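Local coordinates for protein FMN Adenylyltransferase (Candida glabrata, PDB 3FWK) that catalyses the transfer of an adenylyl group from ATP to FMN, the step that forms FAD, using a Rossmann-like alpha/beta fold, at residues M147-L155 against D185-R193. Numbering follows the deposited sequence.
Sequences MAEAFETFL and DANWPDFYR
The CA atoms of Ala148 and Trp188 approach to 4.8 Å, and Glu152, one turn further along the helix, lies 5.2 Å CA to CA from Pro189, so the loop leading into strand 192-194 runs beside helix 147-157 of this Rossmann-like fold. No direct hydrogen bond joins the two segments, which meet through apolar side chains around an aromatic cluster of Phe151, Trp188 and Phe191. A type I turn from Asp185 ends at Trp188. Ala148 CB sits over the five-membered ring of the indole, 3.8 Å from the centroid and 26° off the normal, a CH-pi contact. Met147 extends its chain away from its own N (chi1 -178°), bringing CG and SD beside Trp188 CZ2 and CH2; SD makes an oblique Met-aromatic contact. The Phe151 and Trp188 planes are tilted by 25° but slid apart, so overlap is slight; Phe191 meets Phe151 obliquely. Phe151 and Phe191 also both touch Ile164 of strand 163-165, tying the cluster to the sheet. Pro189 packs along the helix, its CB 3.6 Å from Leu155 CG, while Leu155 CD2 packs against Phe191 CD1 at 3.8 Å. A water can link the segments, its O 2.9 Å from Glu152 OE1 and 3.2 Å from Asn187 O.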
loop_
_atom_site.group_PDB
_atom_site.type_symbol
_atom_site.label_atom_id
_atom_site.label_comp_id
_atom_site.label_asym_id
_atom_site.label_seq_id
_atom_site.Cartn_x
_atom_site.Cartn_y
_atom_site.Cartn_z
ATOM N N MET A 147 -12.219 -14.088 -4.837
ATOM C CA MET A 147 -11.137 -13.904 -3.880
ATOM C C MET A 147 -11.157 -14.998 -2.825
ATOM O O MET A 147 -10.111 -15.523 -2.458
ATOM C CB MET A 147 -11.261 -12.536 -3.234
ATOM C CG MET A 147 -10.154 -12.257 -2.260
ATOM S SD MET A 147 -10.049 -10.569 -1.704
ATOM C CE MET A 147 -8.974 -9.938 -2.990
ATOM N N ALA A 148 -12.352 -15.341 -2.331
ATOM C CA ALA A 148 -12.469 -16.396 -1.324
ATOM C C ALA A 148 -11.891 -17.692 -1.865
ATOM O O ALA A 148 -11.138 -18.392 -1.193
ATOM C CB ALA A 148 -13.941 -16.586 -0.914
ATOM N N GLU A 149 -12.229 -17.995 -3.120
ATOM C CA GLU A 149 -11.742 -19.231 -3.753
ATOM C C GLU A 149 -10.217 -19.212 -3.918
ATOM O O GLU A 149 -9.524 -20.205 -3.682
ATOM C CB GLU A 149 -12.437 -19.461 -5.117
ATOM C CG GLU A 149 -13.916 -19.889 -4.963
ATOM C CD GLU A 149 -14.708 -19.818 -6.243
ATOM O OE1 GLU A 149 -14.383 -19.082 -7.195
ATOM O OE2 GLU A 149 -15.749 -20.506 -6.296
ATOM N N ALA A 150 -9.672 -18.069 -4.336
ATOM C CA ALA A 150 -8.220 -17.957 -4.487
ATOM C C ALA A 150 -7.524 -18.154 -3.139
ATOM O O ALA A 150 -6.455 -18.780 -3.058
ATOM C CB ALA A 150 -7.851 -16.584 -5.093
ATOM N N PHE A 151 -8.114 -17.632 -2.067
ATOM C CA PHE A 151 -7.528 -17.783 -0.735
ATOM C C PHE A 151 -7.687 -19.216 -0.233
ATOM O O PHE A 151 -6.841 -19.693 0.513
ATOM C CB PHE A 151 -8.097 -16.755 0.253
ATOM C CG PHE A 151 -7.312 -15.493 0.311
ATOM C CD1 PHE A 151 -6.066 -15.458 0.910
ATOM C CD2 PHE A 151 -7.832 -14.331 -0.209
ATOM C CE1 PHE A 151 -5.337 -14.240 1.000
ATOM C CE2 PHE A 151 -7.110 -13.125 -0.158
ATOM C CZ PHE A 151 -5.874 -13.083 0.441
ATOM N N GLU A 152 -8.740 -19.914 -0.643
ATOM C CA GLU A 152 -8.857 -21.337 -0.269
ATOM C C GLU A 152 -7.712 -22.138 -0.860
ATOM O O GLU A 152 -7.110 -22.984 -0.180
ATOM C CB GLU A 152 -10.204 -21.892 -0.722
ATOM C CG GLU A 152 -10.354 -23.377 -0.448
ATOM C CD GLU A 152 -10.141 -23.728 1.018
ATOM O OE1 GLU A 152 -10.693 -23.007 1.896
ATOM O OE2 GLU A 152 -9.410 -24.724 1.280
ATOM N N THR A 153 -7.382 -21.866 -2.119
ATOM C CA THR A 153 -6.249 -22.527 -2.748
ATOM C C THR A 153 -4.934 -22.182 -2.066
ATOM O O THR A 153 -4.095 -23.058 -1.814
ATOM C CB THR A 153 -6.208 -22.206 -4.250
ATOM O OG1 THR A 153 -7.410 -22.708 -4.833
ATOM C CG2 THR A 153 -4.957 -22.793 -4.906
ATOM N N PHE A 154 -4.764 -20.913 -1.719
ATOM C CA PHE A 154 -3.607 -20.475 -0.962
ATOM C C PHE A 154 -3.452 -21.238 0.351
ATOM O O PHE A 154 -2.363 -21.699 0.687
ATOM C CB PHE A 154 -3.726 -18.970 -0.707
ATOM C CG PHE A 154 -2.740 -18.472 0.268
ATOM C CD1 PHE A 154 -1.452 -18.226 -0.110
ATOM C CD2 PHE A 154 -3.105 -18.291 1.600
ATOM C CE1 PHE A 154 -0.495 -17.761 0.824
ATOM C CE2 PHE A 154 -2.179 -17.855 2.543
ATOM C CZ PHE A 154 -0.907 -17.563 2.167
ATOM N N LEU A 155 -4.538 -21.417 1.078
ATOM C CA LEU A 155 -4.444 -22.132 2.355
ATOM C C LEU A 155 -4.100 -23.629 2.169
ATOM O O LEU A 155 -3.386 -24.201 3.013
ATOM C CB LEU A 155 -5.716 -21.912 3.188
ATOM C CG LEU A 155 -5.664 -20.999 4.427
ATOM C CD1 LEU A 155 -4.851 -21.638 5.567
ATOM C CD2 LEU A 155 -5.170 -19.579 4.096
ATOM N N ASP A 185 -14.883 -14.359 6.776
ATOM C CA ASP A 185 -16.232 -14.774 6.414
ATOM C C ASP A 185 -16.329 -16.304 6.297
ATOM O O ASP A 185 -15.335 -17.006 6.071
ATOM C CB ASP A 185 -16.621 -14.190 5.024
ATOM C CG ASP A 185 -16.817 -12.676 5.026
ATOM O OD1 ASP A 185 -16.929 -12.063 6.114
ATOM O OD2 ASP A 185 -16.905 -12.119 3.903
ATOM N N ALA A 186 -17.547 -16.828 6.391
ATOM C CA ALA A 186 -17.783 -18.276 6.380
ATOM C C ALA A 186 -17.347 -18.970 5.097
ATOM O O ALA A 186 -17.033 -20.167 5.133
ATOM C CB ALA A 186 -19.234 -18.584 6.650
ATOM N N ASN A 187 -17.317 -18.241 3.973
ATOM C CA ASN A 187 -16.936 -18.848 2.687
ATOM C C ASN A 187 -15.477 -18.665 2.339
ATOM O O ASN A 187 -15.069 -18.987 1.248
ATOM C CB ASN A 187 -17.847 -18.371 1.560
ATOM C CG ASN A 187 -17.617 -16.947 1.197
ATOM O OD1 ASN A 187 -17.129 -16.148 2.007
ATOM N ND2 ASN A 187 -17.986 -16.586 -0.013
ATOM N N TRP A 188 -14.690 -18.155 3.289
ATOM C CA TRP A 188 -13.237 -18.100 3.141
ATOM C C TRP A 188 -12.598 -19.278 3.860
ATOM O O TRP A 188 -13.231 -19.866 4.750
ATOM C CB TRP A 188 -12.755 -16.816 3.811
ATOM C CG TRP A 188 -12.874 -15.629 2.926
ATOM C CD1 TRP A 188 -14.012 -15.141 2.346
ATOM C CD2 TRP A 188 -11.833 -14.752 2.573
ATOM N NE1 TRP A 188 -13.730 -14.013 1.602
ATOM C CE2 TRP A 188 -12.404 -13.744 1.742
ATOM C CE3 TRP A 188 -10.483 -14.714 2.860
ATOM C CZ2 TRP A 188 -11.638 -12.708 1.187
ATOM C CZ3 TRP A 188 -9.707 -13.676 2.294
ATOM C CH2 TRP A 188 -10.305 -12.681 1.489
ATOM N N PRO A 189 -11.313 -19.537 3.600
ATOM C CA PRO A 189 -10.556 -20.336 4.533
ATOM C C PRO A 189 -10.606 -19.670 5.911
ATOM O O PRO A 189 -10.776 -18.444 6.026
ATOM C CB PRO A 189 -9.139 -20.298 3.967
ATOM C CG PRO A 189 -9.096 -19.054 3.145
ATOM C CD PRO A 189 -10.458 -18.979 2.520
ATOM N N ASP A 190 -10.411 -20.465 6.946
ATOM C CA ASP A 190 -10.514 -19.995 8.314
ATOM C C ASP A 190 -9.198 -19.381 8.739
ATOM O O ASP A 190 -8.231 -20.100 8.978
ATOM C CB ASP A 190 -10.852 -21.227 9.170
ATOM C CG ASP A 190 -10.914 -20.909 10.635
ATOM O OD1 ASP A 190 -10.864 -19.718 11.009
ATOM O OD2 ASP A 190 -11.010 -21.876 11.418
ATOM N N PHE A 191 -9.137 -18.052 8.813
ATOM C CA PHE A 191 -7.998 -17.390 9.399
ATOM C C PHE A 191 -8.474 -16.119 10.095
ATOM O O PHE A 191 -9.615 -15.690 9.904
ATOM C CB PHE A 191 -6.828 -17.187 8.380
ATOM C CG PHE A 191 -7.172 -16.383 7.134
ATOM C CD1 PHE A 191 -7.393 -16.997 5.886
ATOM C CD2 PHE A 191 -7.121 -14.985 7.184
ATOM C CE1 PHE A 191 -7.686 -16.198 4.741
ATOM C CE2 PHE A 191 -7.400 -14.202 6.053
ATOM C CZ PHE A 191 -7.687 -14.815 4.833
ATOM N N TYR A 192 -7.588 -15.521 10.889
ATOM C CA TYR A 192 -7.849 -14.171 11.414
ATOM C C TYR A 192 -7.341 -13.142 10.405
ATOM O O TYR A 192 -6.195 -13.234 9.920
ATOM C CB TYR A 192 -7.085 -13.969 12.723
ATOM C CG TYR A 192 -7.829 -14.436 13.941
ATOM C CD1 TYR A 192 -8.695 -13.559 14.582
ATOM C CD2 TYR A 192 -7.656 -15.718 14.476
ATOM C CE1 TYR A 192 -9.394 -13.922 15.739
ATOM C CE2 TYR A 192 -8.360 -16.111 15.674
ATOM C CZ TYR A 192 -9.220 -15.165 16.266
ATOM O OH TYR A 192 -9.933 -15.492 17.404
ATOM N N ARG A 193 -8.199 -12.219 10.037
ATOM C CA ARG A 193 -7.747 -11.023 9.357
ATOM C C ARG A 193 -7.119 -10.055 10.341
ATOM O O ARG A 193 -7.669 -9.776 11.402
ATOM C CB ARG A 193 -8.927 -10.334 8.674
ATOM C CG ARG A 193 -9.619 -11.207 7.622
ATOM C CD ARG A 193 -10.773 -10.463 7.007
ATOM N NE ARG A 193 -11.930 -10.658 7.855
ATOM C CZ ARG A 193 -13.153 -10.258 7.534
ATOM N NH1 ARG A 193 -13.351 -9.459 6.474
ATOM N NH2 ARG A 193 -14.185 -10.648 8.281
HETATM O O HOH W 1 -13.192 -21.625 1.362
#